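Local atomic coordinates of mandelate racemase/muconate lactonizing enzyme/Enolase superfamily (Rhodobacter sphaeroides, PDB entry 2HZG), a protein that belongs to the enolase superfamily, pairing an N-terminal capping domain with a TIM-barrel-like C-terminal domain that carries a metal site. Residues A21-S25 / T305-H309. Sequence-based numbering, arbitrary orientation.
Sequences AADGS and TFTSH
At the interface of the capping domain and the barrel of an enolase-superfamily protein, the loop between strands 5-14 and 27-35 meets the loop that follows barrel strand 300-303 and leads into helix 309-316. Neither segment forms a regular helix or strand across its length, although His309 already opens helix 309-316; their closest CA atoms are those of Ser25 and Thr307, 4.6 Å apart, and together they bury 199 Å². Residues 21-25 begin with an inverse gamma turn centred on Ala22 (phi/psi -81/69), closed by a weak hydrogen bond from Asp23 N to Ala21 O (2.9 Å). An Asx turn follows: with chi1 t, Asp23 OD1 accepts from Ser25 N at 3.0 Å (158° at the hydrogen) and from Ser25 OG at 2.7 Å, the serine being in rotamer p.

No hydrogen bond crosses between the segments; they meet through packing, much of it oxygen against carbon. Phe306 (chi1 -151°, chi2 65°) points toward the turn; Asp23 OD1 lies 3.7 Å from Phe306 CE2 and Gly24 N 4.2 Å from Phe306 CD2, both at the ring edge. Thr307, chi1 p, places its CG2 3.2 Å from Gly24 O and 3.6 Å from Ser25 N, while Ser25 CB sits 3.6 Å from Phe306 O. Gln335 ties the turn to the barrel side, hydrogen-bonding Asp23 OD2 and Ser25 OG. Ser308 is the N-cap of the next helix, its OG bonded to Ala311 N and also to Glu43 of the capping domain. The Phe306 side chain is about 7 Å from a bound sodium ion. A capping-domain loop closing over the C-terminal ends of the barrel strands is the hallmark of the enolase-superfamily fold.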
ATOM      1  N   ALA A  21      19.909   9.441   4.819  1.00 22.71           N
ATOM      2  CA  ALA A  21      20.276   8.525   3.735  1.00 22.42           C
ATOM      3  C   ALA A  21      19.118   7.540   3.463  1.00 22.38           C
ATOM      4  O   ALA A  21      18.449   7.090   4.405  1.00 21.63           O
ATOM      5  CB  ALA A  21      21.518   7.761   4.087  1.00 21.64           C
ATOM      6  N   ALA A  22      18.916   7.193   2.181  1.00 22.31           N
ATOM      7  CA  ALA A  22      17.911   6.201   1.765  1.00 22.48           C
ATOM      8  C   ALA A  22      18.488   4.798   1.960  1.00 22.30           C
ATOM      9  O   ALA A  22      18.765   4.059   0.996  1.00 23.22           O
ATOM     10  CB  ALA A  22      17.508   6.417   0.320  1.00 21.89           C
ATOM     11  N   ASP A  23      18.655   4.440   3.225  1.00 21.28           N
ATOM     12  CA  ASP A  23      19.459   3.290   3.602  1.00 20.36           C
ATOM     13  C   ASP A  23      18.652   2.518   4.626  1.00 18.98           C
ATOM     14  O   ASP A  23      18.548   2.943   5.769  1.00 18.81           O
ATOM     15  CB  ASP A  23      20.796   3.781   4.201  1.00 20.47           C
ATOM     16  CG  ASP A  23      21.677   2.637   4.732  1.00 21.06           C
ATOM     17  OD1 ASP A  23      21.254   1.459   4.697  1.00 19.01           O
ATOM     18  OD2 ASP A  23      22.818   2.927   5.175  1.00 23.24           O
ATOM     19  N   GLY A  24      18.048   1.412   4.185  1.00 18.24           N
ATOM     20  CA  GLY A  24      17.206   0.555   5.033  1.00 18.08           C
ATOM     21  C   GLY A  24      17.936  -0.259   6.098  1.00 17.68           C
ATOM     22  O   GLY A  24      17.306  -0.961   6.894  1.00 18.02           O
ATOM     23  N   SER A  25      19.261  -0.179   6.134  1.00 16.71           N
ATOM     24  CA  SER A  25      20.029  -0.953   7.118  1.00 15.48           C
ATOM     25  C   SER A  25      20.152  -0.253   8.469  1.00 15.59           C
ATOM     26  O   SER A  25      20.732  -0.808   9.403  1.00 15.57           O
ATOM     27  CB  SER A  25      21.414  -1.333   6.559  1.00 16.03           C
ATOM     28  OG  SER A  25      22.285  -0.213   6.515  1.00 15.16           O
ATOM     29  N   THR A 305      18.003  -6.548  -1.832  1.00 15.03           N
ATOM     30  CA  THR A 305      18.476  -6.622  -0.451  1.00 16.15           C
ATOM     31  C   THR A 305      19.448  -5.491  -0.175  1.00 15.76           C
ATOM     32  O   THR A 305      20.443  -5.374  -0.868  1.00 15.67           O
ATOM     33  CB  THR A 305      19.247  -7.937  -0.158  1.00 15.86           C
ATOM     34  OG1 THR A 305      18.428  -9.053  -0.503  1.00 18.64           O
ATOM     35  CG2 THR A 305      19.627  -8.019   1.329  1.00 18.47           C
ATOM     36  N   PHE A 306      19.176  -4.694   0.853  1.00 15.72           N
ATOM     37  CA  PHE A 306      20.122  -3.648   1.237  1.00 16.89           C
ATOM     38  C   PHE A 306      20.505  -3.757   2.731  1.00 16.66           C
ATOM     39  O   PHE A 306      21.123  -2.848   3.299  1.00 16.15           O
ATOM     40  CB  PHE A 306      19.544  -2.245   0.901  1.00 16.66           C
ATOM     41  CG  PHE A 306      20.603  -1.205   0.586  1.00 16.78           C
ATOM     42  CD1 PHE A 306      21.416  -1.332  -0.550  1.00 16.35           C
ATOM     43  CD2 PHE A 306      20.777  -0.094   1.412  1.00 17.06           C
ATOM     44  CE1 PHE A 306      22.364  -0.373  -0.857  1.00 15.15           C
ATOM     45  CE2 PHE A 306      21.762   0.876   1.124  1.00 17.89           C
ATOM     46  CZ  PHE A 306      22.556   0.722  -0.011  1.00 17.18           C
ATOM     47  N   THR A 307      20.149  -4.874   3.360  1.00 16.37           N
ATOM     48  CA  THR A 307      20.181  -4.940   4.821  1.00 17.44           C
ATOM     49  C   THR A 307      20.963  -6.169   5.345  1.00 17.62           C
ATOM     50  O   THR A 307      22.056  -6.455   4.830  1.00 18.70           O
ATOM     51  CB  THR A 307      18.739  -4.819   5.406  1.00 18.03           C
ATOM     52  OG1 THR A 307      17.924  -5.858   4.849  1.00 19.79           O
ATOM     53  CG2 THR A 307      18.132  -3.469   5.030  1.00 17.37           C
ATOM     54  N   SER A 308      20.442  -6.864   6.361  1.00 16.30           N
ATOM     55  CA  SER A 308      21.172  -7.962   7.031  1.00 15.19           C
ATOM     56  C   SER A 308      21.335  -9.211   6.143  1.00 14.62           C
ATOM     57  O   SER A 308      20.718  -9.341   5.093  1.00 13.88           O
ATOM     58  CB  SER A 308      20.457  -8.374   8.322  1.00 14.95           C
ATOM     59  OG  SER A 308      19.283  -9.129   7.999  1.00 15.39           O
ATOM     60  N   HIS A 309      22.139 -10.168   6.589  1.00 14.19           N
ATOM     61  CA  HIS A 309      22.193 -11.434   5.855  1.00 13.96           C
ATOM     62  C   HIS A 309      20.972 -12.308   6.096  1.00 13.32           C
ATOM     63  O   HIS A 309      20.713 -13.189   5.309  1.00 13.52           O
ATOM     64  CB  HIS A 309      23.484 -12.203   6.128  1.00 13.90           C
ATOM     65  CG  HIS A 309      24.658 -11.652   5.384  1.00 16.67           C
ATOM     66  ND1 HIS A 309      25.682 -12.444   4.914  1.00 15.75           N
ATOM     67  CD2 HIS A 309      24.955 -10.386   5.002  1.00 18.39           C
ATOM     68  CE1 HIS A 309      26.567 -11.689   4.285  1.00 19.24           C
ATOM     69  NE2 HIS A 309      26.153 -10.437   4.327  1.00 20.12           N
TER